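Local coordinates for MsStt7d protein from Micromonas, a protein that probably acts as an ATP-dependent protein kinase, a homolog of the state transition kinase Stt7, represented here by its kinase domain, in two crystal structures: PDB 4IX6 (chain A, 1.60 Å), residues T80-M85 and L109-E114; PDB 4IX3 (chain B, 1.35 Å), residues T80-M85 and L109-E114. Both blocks share one frame: the second was fitted to the first on N, CA, C and O of the twelve residues, RMSD 0.10 Å. Numbering follows each deposited sequence.

Structure 1 (4IX6); sequences TCARFM and LMWANE. With ADP (adenosine-5'-diphosphate), chain C.
Phe84 and Trp111 form a non-hydrogen-bonded antiparallel pair between strands 84-90 and 106-112 of the kinase N-lobe sheet, beside the hinge. Phe84 CG is anti to its own N (chi1 -180°), which brings CD1 3.6 Å from NE1 of Trp111; the rings meet obliquely, planes at 53°. Asn70 of helix 59-76 accepts the indole N-H. Met85 and Met110 cross obliquely, Met110 CE 3.7 Å from Met85 CB. Ala112 CB sits over one face of the Arg83 guanidinium. Arg83 N bonds Glu114 OE2 at 2.9 Å, nearly straight (174°), on the anti side. Water 1 gives to this oxygen and accepts from Arg83 NE; OE1 pairs with Lys185. Ala82 CB lies 3.6 Å from Glu114 CG and 3.3 Å from ADP N6. At the hinge, N6 gives to Ala112 O (3.0 Å), N1 accepts the Glu114 N-H (3.0 Å from N), and Asn113 OD1 lies 3.2 Å from C2.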
loop_
_atom_site.group_PDB
_atom_site.type_symbol
_atom_site.label_atom_id
_atom_site.label_comp_id
_atom_site.label_asym_id
_atom_site.label_seq_id
_atom_site.Cartn_x
_atom_site.Cartn_y
_atom_site.Cartn_z
ATOM N N THR A 80 8.106 -22.432 10.317
ATOM C CA THR A 80 6.878 -21.697 10.639
ATOM C C THR A 80 6.423 -20.846 9.455
ATOM O O THR A 80 5.224 -20.684 9.237
ATOM C CB THR A 80 7.031 -20.771 11.861
ATOM O OG1 THR A 80 8.081 -19.821 11.625
ATOM C CG2 THR A 80 7.334 -21.572 13.123
ATOM N N CYS A 81 7.378 -20.313 8.691
ATOM C CA CYS A 81 7.081 -19.376 7.599
ATOM C C CYS A 81 7.760 -19.835 6.318
ATOM O O CYS A 81 8.584 -20.756 6.344
ATOM C CB CYS A 81 7.595 -17.981 7.952
ATOM S SG CYS A 81 6.965 -17.308 9.480
ATOM N N ALA A 82 7.454 -19.179 5.203
ATOM C CA ALA A 82 8.130 -19.516 3.948
ATOM C C ALA A 82 9.640 -19.425 4.101
ATOM O O ALA A 82 10.165 -18.500 4.732
ATOM C CB ALA A 82 7.663 -18.595 2.835
ATOM N N ARG A 83 10.340 -20.388 3.504
ATOM C CA ARG A 83 11.780 -20.471 3.667
ATOM C C ARG A 83 12.468 -19.246 3.079
ATOM O O ARG A 83 12.278 -18.935 1.912
ATOM C CB ARG A 83 12.320 -21.737 3.017
ATOM C CG ARG A 83 13.842 -21.755 2.946
ATOM C CD ARG A 83 14.360 -23.146 2.615
ATOM N NE ARG A 83 13.782 -23.686 1.387
ATOM C CZ ARG A 83 14.364 -23.624 0.190
ATOM N NH1 ARG A 83 15.547 -23.041 0.047
ATOM N NH2 ARG A 83 13.760 -24.159 -0.867
ATOM N N PHE A 84 13.258 -18.565 3.908
ATOM C CA PHE A 84 13.932 -17.321 3.526
ATOM C C PHE A 84 15.297 -17.608 2.907
ATOM O O PHE A 84 16.134 -18.275 3.517
ATOM C CB PHE A 84 14.065 -16.416 4.755
ATOM C CG PHE A 84 14.740 -15.103 4.486
ATOM C CD1 PHE A 84 14.252 -14.243 3.524
ATOM C CD2 PHE A 84 15.848 -14.715 5.233
ATOM C CE1 PHE A 84 14.863 -13.012 3.292
ATOM C CE2 PHE A 84 16.467 -13.488 5.007
ATOM C CZ PHE A 84 15.976 -12.638 4.032
ATOM N N MET A 85 15.512 -17.087 1.706
ATOM C CA MET A 85 16.720 -17.382 0.930
ATOM C C MET A 85 17.716 -16.237 0.908
ATOM O O MET A 85 18.802 -16.360 0.327
ATOM C CB MET A 85 16.323 -17.789 -0.487
ATOM C CG MET A 85 15.503 -19.085 -0.492
ATOM S SD MET A 85 14.961 -19.664 -2.111
ATOM C CE MET A 85 16.527 -20.237 -2.781
ATOM N N LEU A 109 14.255 -9.078 -1.546
ATOM C CA LEU A 109 14.228 -10.250 -0.675
ATOM C C LEU A 109 13.752 -11.460 -1.465
ATOM O O LEU A 109 12.947 -11.334 -2.382
ATOM C CB LEU A 109 13.301 -10.020 0.529
ATOM C CG LEU A 109 13.619 -8.789 1.384
ATOM C CD1 LEU A 109 12.700 -8.760 2.600
ATOM C CD2 LEU A 109 15.089 -8.746 1.816
ATOM N N MET A 110 14.243 -12.646 -1.107
ATOM C CA MET A 110 13.876 -13.853 -1.836
ATOM C C MET A 110 13.478 -14.984 -0.890
ATOM O O MET A 110 14.118 -15.185 0.145
ATOM C CB MET A 110 15.035 -14.316 -2.722
ATOM C CG MET A 110 14.659 -15.440 -3.668
ATOM S SD MET A 110 15.962 -15.736 -4.903
ATOM C CE MET A 110 17.126 -16.712 -3.970
ATOM N N TRP A 111 12.410 -15.701 -1.254
ATOM C CA TRP A 111 11.973 -16.895 -0.525
ATOM C C TRP A 111 11.698 -18.035 -1.496
ATOM O O TRP A 111 11.492 -17.819 -2.686
ATOM C CB TRP A 111 10.653 -16.630 0.203
ATOM C CG TRP A 111 10.645 -15.521 1.195
ATOM C CD1 TRP A 111 10.768 -15.623 2.555
ATOM C CD2 TRP A 111 10.451 -14.136 0.911
ATOM N NE1 TRP A 111 10.681 -14.377 3.131
ATOM C CE2 TRP A 111 10.501 -13.445 2.142
ATOM C CE3 TRP A 111 10.255 -13.407 -0.274
ATOM C CZ2 TRP A 111 10.325 -12.065 2.234
ATOM C CZ3 TRP A 111 10.085 -12.024 -0.187
ATOM C CH2 TRP A 111 10.135 -11.368 1.059
ATOM N N ALA A 112 11.665 -19.265 -0.979
ATOM C CA ALA A 112 11.176 -20.376 -1.775
ATOM C C ALA A 112 9.712 -20.147 -2.100
ATOM O O ALA A 112 8.957 -19.640 -1.260
ATOM C CB ALA A 112 11.318 -21.675 -1.010
ATOM N N ASN A 113 9.300 -20.530 -3.302
ATOM C CA ASN A 113 7.879 -20.578 -3.601
ATOM C C ASN A 113 7.289 -21.785 -2.878
ATOM O O ASN A 113 7.609 -22.931 -3.224
ATOM C CB ASN A 113 7.630 -20.665 -5.108
ATOM C CG ASN A 113 6.159 -20.544 -5.454
ATOM O OD1 ASN A 113 5.302 -21.054 -4.735
ATOM N ND2 ASN A 113 5.858 -19.863 -6.555
ATOM N N GLU A 114 6.472 -21.532 -1.856
ATOM C CA GLU A 114 5.956 -22.625 -1.012
ATOM C C GLU A 114 4.702 -23.295 -1.563
ATOM O O GLU A 114 4.286 -24.337 -1.065
ATOM C CB GLU A 114 5.676 -22.144 0.416
ATOM C CG GLU A 114 6.922 -21.643 1.147
ATOM C CD GLU A 114 7.837 -22.764 1.611
ATOM O OE1 GLU A 114 7.432 -23.952 1.560
ATOM O OE2 GLU A 114 8.972 -22.442 2.040
HETATM P PB ADP C . -3.129 -10.780 -1.170
HETATM O O1B ADP C . -3.095 -12.269 -1.445
HETATM O O2B ADP C . -3.456 -9.953 -2.393
HETATM O O3B ADP C . -3.921 -10.403 0.062
HETATM P PA ADP C . -0.580 -9.556 -1.705
HETATM O O1A ADP C . 0.540 -9.060 -0.817
HETATM O O2A ADP C . -1.400 -8.556 -2.494
HETATM O O3A ADP C . -1.609 -10.383 -0.764
HETATM O "O5'" ADP C . 0.049 -10.645 -2.733
HETATM C "C5'" ADP C . 1.250 -11.387 -2.454
HETATM C "C4'" ADP C . 1.163 -12.745 -3.153
HETATM O "O4'" ADP C . 2.429 -13.425 -3.214
HETATM C "C3'" ADP C . 0.189 -13.658 -2.426
HETATM O "O3'" ADP C . -0.806 -14.129 -3.335
HETATM C "C2'" ADP C . 1.013 -14.840 -1.980
HETATM O "O2'" ADP C . 0.280 -16.060 -2.130
HETATM C "C1'" ADP C . 2.240 -14.800 -2.875
HETATM N N9 ADP C . 3.410 -15.236 -2.104
HETATM C C8 ADP C . 4.096 -14.491 -1.219
HETATM N N7 ADP C . 5.106 -15.208 -0.676
HETATM C C5 ADP C . 5.064 -16.440 -1.217
HETATM C C6 ADP C . 5.855 -17.677 -1.094
HETATM N N6 ADP C . 6.917 -17.734 -0.251
HETATM N N1 ADP C . 5.468 -18.738 -1.837
HETATM C C2 ADP C . 4.428 -18.695 -2.689
HETATM N N3 ADP C . 3.659 -17.591 -2.853
HETATM C C4 ADP C . 3.940 -16.462 -2.156
HETATM O O HOH W 1 10.822 -24.511 1.639
#

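Structure 2 (4IX3); sequences TCARFM and LMWANE.
Phe84 and Trp111 pair across the strands as a non-hydrogen-bonded antiparallel pair. Phe84 CG is anti to its own N (chi1 179°), which brings CD1 3.6 Å from NE1 of Trp111; the rings meet obliquely, planes at 51°. The indole N-H is bound by Asn70 of helix 59-76. Met85 and Met110 cross obliquely, Met110 CE 3.8 Å from Met85 CB. Ala112 CB lies over one face of the Arg83 guanidinium. The backbone N of Arg83 bonds Glu114 OE2 at 2.9 Å, nearly straight (170°) and on the anti side of the carboxylate. Water 2 gives to the same oxygen and accepts from Arg83 NE, while OE1 pairs with Lys185. Ala82 CB rests 3.7 Å from Glu114 CG. Ala112 and Glu114 belong to the hinge site for adenine; no nucleotide is bound to this chain.

How the two compare
The bonds between the strands are kept. Arg83(A) N meets Glu114(A) OE2 at 2.9 Å, as Arg83(B) N meets Glu114(B) OE2. Ala112(A) N to Arg83(A) O and Met85(A) N to Met110(A) O also recur in structure 2. Water 1 and water 2 occupy the same place.

The residues round the nucleotide do not move beyond the error. CA atoms coincide, and the side chains of Trp111(A), Asn113(A) and Glu114(A) match those of Trp111(B), Asn113(B) and Glu114(B). Arg83(A), Phe84(A), Met85(A) and Met110(A) likewise keep their place with their counterparts.

Two hydrogen bonds to the nucleotide exist in structure 1 alone: ADP N6 to Ala112(A) O, 3.0 Å, and Glu114(A) N to ADP N1, 3.0 Å. No ligand or ion is modelled there in structure 2, so Ala112(B) O and Glu114(B) N lack these adenine partners. The adenine also adds packing, touching Ala82(A), Trp111(A) and Asn113(A); Ala82(B), Trp111(B) and Asn113(B) do not have this contact.

Structure 2 (4IX3)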
loop_
_atom_site.group_PDB
_atom_site.type_symbol
_atom_site.label_atom_id
_atom_site.label_comp_id
_atom_site.label_asym_id
_atom_site.label_seq_id
_atom_site.Cartn_x
_atom_site.Cartn_y
_atom_site.Cartn_z
ATOM N N THR B 80 8.128 -22.400 10.268
ATOM C CA THR B 80 6.892 -21.651 10.567
ATOM C C THR B 80 6.425 -20.846 9.357
ATOM O O THR B 80 5.207 -20.692 9.168
ATOM C CB THR B 80 7.036 -20.735 11.779
ATOM O OG1 THR B 80 8.073 -19.775 11.563
ATOM C CG2 THR B 80 7.292 -21.541 13.060
ATOM N N CYS B 81 7.393 -20.286 8.622
ATOM C CA CYS B 81 7.104 -19.365 7.525
ATOM C C CYS B 81 7.761 -19.820 6.235
ATOM O O CYS B 81 8.656 -20.704 6.281
ATOM C CB CYS B 81 7.638 -17.997 7.918
ATOM S SG CYS B 81 6.932 -17.259 9.394
ATOM N N ALA B 82 7.407 -19.248 5.088
ATOM C CA ALA B 82 8.107 -19.543 3.852
ATOM C C ALA B 82 9.628 -19.412 4.034
ATOM O O ALA B 82 10.139 -18.453 4.668
ATOM C CB ALA B 82 7.679 -18.601 2.750
ATOM N N ARG B 83 10.358 -20.391 3.468
ATOM C CA ARG B 83 11.804 -20.437 3.682
ATOM C C ARG B 83 12.491 -19.207 3.068
ATOM O O ARG B 83 12.297 -18.901 1.896
ATOM C CB ARG B 83 12.349 -21.708 3.029
ATOM C CG ARG B 83 13.883 -21.821 3.075
ATOM C CD ARG B 83 14.371 -23.237 2.699
ATOM N NE ARG B 83 13.828 -23.728 1.423
ATOM C CZ ARG B 83 14.435 -23.620 0.237
ATOM N NH1 ARG B 83 15.633 -23.039 0.152
ATOM N NH2 ARG B 83 13.852 -24.169 -0.837
ATOM N N PHE B 84 13.285 -18.547 3.899
ATOM C CA PHE B 84 13.941 -17.296 3.521
ATOM C C PHE B 84 15.280 -17.623 2.876
ATOM O O PHE B 84 16.164 -18.242 3.497
ATOM C CB PHE B 84 14.137 -16.428 4.753
ATOM C CG PHE B 84 14.821 -15.109 4.493
ATOM C CD1 PHE B 84 14.323 -14.232 3.518
ATOM C CD2 PHE B 84 15.933 -14.732 5.240
ATOM C CE1 PHE B 84 14.961 -12.996 3.295
ATOM C CE2 PHE B 84 16.501 -13.471 5.070
ATOM C CZ PHE B 84 16.032 -12.626 4.079
ATOM N N MET B 85 15.511 -17.098 1.679
ATOM C CA MET B 85 16.735 -17.417 0.924
ATOM C C MET B 85 17.698 -16.246 0.876
ATOM O O MET B 85 18.817 -16.426 0.385
ATOM C CB MET B 85 16.347 -17.837 -0.498
ATOM C CG MET B 85 15.509 -19.119 -0.496
ATOM S SD MET B 85 14.914 -19.645 -2.127
ATOM C CE MET B 85 16.385 -20.332 -2.897
ATOM N N LEU B 109 14.311 -9.080 -1.489
ATOM C CA LEU B 109 14.301 -10.289 -0.638
ATOM C C LEU B 109 13.812 -11.449 -1.471
ATOM O O LEU B 109 12.989 -11.301 -2.388
ATOM C CB LEU B 109 13.364 -10.049 0.547
ATOM C CG LEU B 109 13.662 -8.806 1.363
ATOM C CD1 LEU B 109 12.740 -8.763 2.582
ATOM C CD2 LEU B 109 15.137 -8.759 1.794
ATOM N N MET B 110 14.240 -12.670 -1.102
ATOM C CA MET B 110 13.858 -13.868 -1.827
ATOM C C MET B 110 13.478 -14.992 -0.856
ATOM O O MET B 110 14.137 -15.177 0.174
ATOM C CB MET B 110 15.014 -14.321 -2.734
ATOM C CG MET B 110 14.634 -15.439 -3.706
ATOM S SD MET B 110 15.882 -15.730 -4.979
ATOM C CE MET B 110 17.101 -16.647 -4.035
ATOM N N TRP B 111 12.399 -15.675 -1.225
ATOM C CA TRP B 111 11.942 -16.868 -0.501
ATOM C C TRP B 111 11.721 -18.008 -1.461
ATOM O O TRP B 111 11.431 -17.798 -2.649
ATOM C CB TRP B 111 10.616 -16.609 0.221
ATOM C CG TRP B 111 10.678 -15.523 1.239
ATOM C CD1 TRP B 111 10.810 -15.606 2.594
ATOM C CD2 TRP B 111 10.508 -14.099 0.951
ATOM N NE1 TRP B 111 10.723 -14.353 3.172
ATOM C CE2 TRP B 111 10.583 -13.405 2.207
ATOM C CE3 TRP B 111 10.304 -13.362 -0.227
ATOM C CZ2 TRP B 111 10.372 -12.031 2.290
ATOM C CZ3 TRP B 111 10.060 -12.002 -0.122
ATOM C CH2 TRP B 111 10.105 -11.358 1.109
ATOM N N ALA B 112 11.675 -19.247 -0.922
ATOM C CA ALA B 112 11.143 -20.335 -1.716
ATOM C C ALA B 112 9.654 -20.074 -1.983
ATOM O O ALA B 112 8.945 -19.552 -1.105
ATOM C CB ALA B 112 11.221 -21.635 -0.938
ATOM N N ASN B 113 9.191 -20.478 -3.165
ATOM C CA ASN B 113 7.768 -20.515 -3.468
ATOM C C ASN B 113 7.222 -21.800 -2.820
ATOM O O ASN B 113 7.497 -22.913 -3.301
ATOM C CB ASN B 113 7.540 -20.505 -4.982
ATOM C CG ASN B 113 6.077 -20.448 -5.337
ATOM O OD1 ASN B 113 5.233 -20.813 -4.515
ATOM N ND2 ASN B 113 5.749 -19.988 -6.535
ATOM N N GLU B 114 6.490 -21.654 -1.715
ATOM C CA GLU B 114 6.013 -22.800 -0.941
ATOM C C GLU B 114 4.765 -23.422 -1.582
ATOM O O GLU B 114 4.319 -24.494 -1.140
ATOM C CB GLU B 114 5.715 -22.366 0.485
ATOM C CG GLU B 114 6.965 -21.866 1.198
ATOM C CD GLU B 114 7.941 -22.960 1.589
ATOM O OE1 GLU B 114 7.552 -24.155 1.634
ATOM O OE2 GLU B 114 9.010 -22.581 2.091
HETATM O O HOH W 2 10.923 -24.522 1.644
#